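PDB 3FCP: L-Ala-D/L-Glu epimerase, a muconate lactonizing enzyme from Klebsiella pneumoniae subsp. pneumoniae MGH 78578, which belongs to the enolase superfamily, pairing a muconate-lactonizing-enzyme-type N-terminal domain with a TIM-barrel-like domain that binds a magnesium ion. Local coordinates for residues L137-T142 / W324-F329. Sequence-based numbering, arbitrary orientation.
Sequences LPVLWT and WGTEMF
Phe329 sets its ring against Trp141, Leu140 and Thr142. The six-membered ring of Trp141 and the Phe329 ring meet obliquely, with centroids 5.3 Å apart and planes inclined at 60°. Trp141 CZ3 comes 3.9 Å from Phe329 CB. CG of Trp141 lies anti to the backbone N (chi1 -176°), and the indole beyond it turns back to the phenylalanine although the CB of Trp141 points away from the 324-329 segment. Its NE1 is hydrogen-bonded to Glu154. At the far end of the phenyl ring, Thr142 OG1 sits 3.3 Å from Phe329 CZ. This hydroxyl is buried without a hydrogen-bonding partner. Leu140 O lies 3.4 Å from Phe329 CD2, and Leu140 CD1 touches CE2 of the same ring.

Val139 CG1 packs on the backbone of Met328, the centre of an inverse gamma turn, and on Phe329 CB. Hydrogen bonds from the residues before and after Val139 join the two segments. Thr326 OG1 donates to Pro138 O at 2.8 Å, in the carbonyl plane. Thr326 N adds a weak bond to the same oxygen. Leu140 N donates to Thr326 O at 3.1 Å, nearly straight at 164°. Met328 N reaches Thr326 OG1 in a weak bond, so this hydroxyl links the strand to the turn.

Glu327 lies beside Leu140 with its CB near CD1. The side chain of Glu327 is about 7 Å from the magnesium ion. OE1 forms a salt bridge with Lys168 and a hydrogen bond with Tyr299 OH, and OE2 is bonded to the backbone N of Thr302. The contact thus fastens the loop after helix 307-317 to strand 136-143 of the barrel-like domain. Leu137 and Met328 pack on that helix, while Leu140 and Thr142 touch the parallel neighbouring strand 166-170.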
# COMPACT_ATOMS: atom_id res chain seq x y z
N LEU A 137 -6.71 -40.84 11.56
CA LEU A 137 -6.85 -39.67 10.69
C LEU A 137 -7.71 -39.88 9.46
O LEU A 137 -7.71 -40.96 8.86
CB LEU A 137 -5.47 -39.18 10.26
CG LEU A 137 -4.61 -38.53 11.35
CD1 LEU A 137 -4.14 -39.59 12.34
CD2 LEU A 137 -3.42 -37.85 10.70
N PRO A 138 -8.46 -38.84 9.06
CA PRO A 138 -9.32 -38.94 7.88
C PRO A 138 -8.49 -38.94 6.60
O PRO A 138 -7.46 -38.28 6.51
CB PRO A 138 -10.21 -37.70 8.00
CG PRO A 138 -9.29 -36.71 8.66
CD PRO A 138 -8.63 -37.54 9.73
N VAL A 139 -8.95 -39.71 5.63
CA VAL A 139 -8.28 -39.83 4.34
C VAL A 139 -9.35 -39.78 3.25
O VAL A 139 -10.25 -40.63 3.22
CB VAL A 139 -7.52 -41.17 4.23
CG1 VAL A 139 -6.86 -41.29 2.86
CG2 VAL A 139 -6.48 -41.29 5.33
N LEU A 140 -9.28 -38.78 2.38
CA LEU A 140 -10.26 -38.68 1.31
C LEU A 140 -9.82 -39.55 0.15
O LEU A 140 -8.76 -40.18 0.20
CB LEU A 140 -10.42 -37.22 0.88
CG LEU A 140 -9.17 -36.41 0.51
CD1 LEU A 140 -8.60 -36.89 -0.83
CD2 LEU A 140 -9.53 -34.93 0.43
N TRP A 141 -10.63 -39.59 -0.90
CA TRP A 141 -10.29 -40.38 -2.08
C TRP A 141 -10.29 -39.46 -3.30
O TRP A 141 -11.11 -38.54 -3.40
CB TRP A 141 -11.32 -41.51 -2.28
CG TRP A 141 -10.98 -42.43 -3.42
CD1 TRP A 141 -11.68 -42.59 -4.58
CD2 TRP A 141 -9.84 -43.29 -3.52
NE1 TRP A 141 -11.05 -43.49 -5.40
CE2 TRP A 141 -9.92 -43.94 -4.77
CE3 TRP A 141 -8.76 -43.58 -2.67
CZ2 TRP A 141 -8.95 -44.86 -5.20
CZ3 TRP A 141 -7.80 -44.49 -3.10
CH2 TRP A 141 -7.91 -45.12 -4.35
N THR A 142 -9.35 -39.68 -4.21
CA THR A 142 -9.28 -38.84 -5.40
C THR A 142 -9.98 -39.52 -6.57
O THR A 142 -9.85 -40.72 -6.77
CB THR A 142 -7.81 -38.52 -5.78
OG1 THR A 142 -7.26 -37.60 -4.84
CG2 THR A 142 -7.74 -37.89 -7.17
N TRP A 324 -8.82 -29.44 6.92
CA TRP A 324 -9.17 -30.06 5.65
C TRP A 324 -8.84 -31.55 5.51
O TRP A 324 -8.90 -32.10 4.41
CB TRP A 324 -8.53 -29.24 4.52
CG TRP A 324 -8.98 -27.81 4.58
CD1 TRP A 324 -8.33 -26.76 5.17
CD2 TRP A 324 -10.23 -27.29 4.09
NE1 TRP A 324 -9.10 -25.62 5.08
CE2 TRP A 324 -10.27 -25.92 4.42
CE3 TRP A 324 -11.31 -27.85 3.40
CZ2 TRP A 324 -11.35 -25.10 4.09
CZ3 TRP A 324 -12.40 -27.03 3.08
CH2 TRP A 324 -12.40 -25.67 3.42
N GLY A 325 -8.51 -32.20 6.63
CA GLY A 325 -8.20 -33.62 6.59
C GLY A 325 -6.89 -33.93 5.90
O GLY A 325 -5.99 -33.09 5.86
N THR A 326 -6.77 -35.14 5.35
CA THR A 326 -5.56 -35.55 4.64
C THR A 326 -5.90 -36.34 3.39
O THR A 326 -7.04 -36.78 3.20
CB THR A 326 -4.64 -36.46 5.51
OG1 THR A 326 -5.00 -37.83 5.31
CG2 THR A 326 -4.79 -36.13 7.00
N GLU A 327 -4.90 -36.52 2.54
CA GLU A 327 -5.04 -37.29 1.30
C GLU A 327 -4.00 -38.41 1.30
O GLU A 327 -3.37 -38.70 0.29
CB GLU A 327 -4.83 -36.38 0.08
CG GLU A 327 -3.62 -35.46 0.19
CD GLU A 327 -3.38 -34.66 -1.07
OE1 GLU A 327 -4.37 -34.27 -1.73
OE2 GLU A 327 -2.21 -34.39 -1.40
N MET A 328 -3.83 -39.06 2.45
CA MET A 328 -2.84 -40.13 2.55
C MET A 328 -3.33 -41.52 2.11
O MET A 328 -3.33 -42.48 2.89
CB MET A 328 -2.27 -40.17 3.97
CG MET A 328 -0.91 -39.45 4.06
SD MET A 328 -0.87 -37.73 3.53
CE MET A 328 -1.05 -37.80 2.07
N PHE A 329 -3.72 -41.61 0.84
CA PHE A 329 -4.22 -42.86 0.26
C PHE A 329 -3.19 -43.52 -0.68
O PHE A 329 -3.50 -44.52 -1.34
CB PHE A 329 -5.51 -42.58 -0.52
CG PHE A 329 -5.35 -41.56 -1.62
CD1 PHE A 329 -4.73 -41.91 -2.82
CD2 PHE A 329 -5.81 -40.26 -1.46
CE1 PHE A 329 -4.57 -40.97 -3.83
CE2 PHE A 329 -5.66 -39.31 -2.47
CZ PHE A 329 -5.03 -39.67 -3.66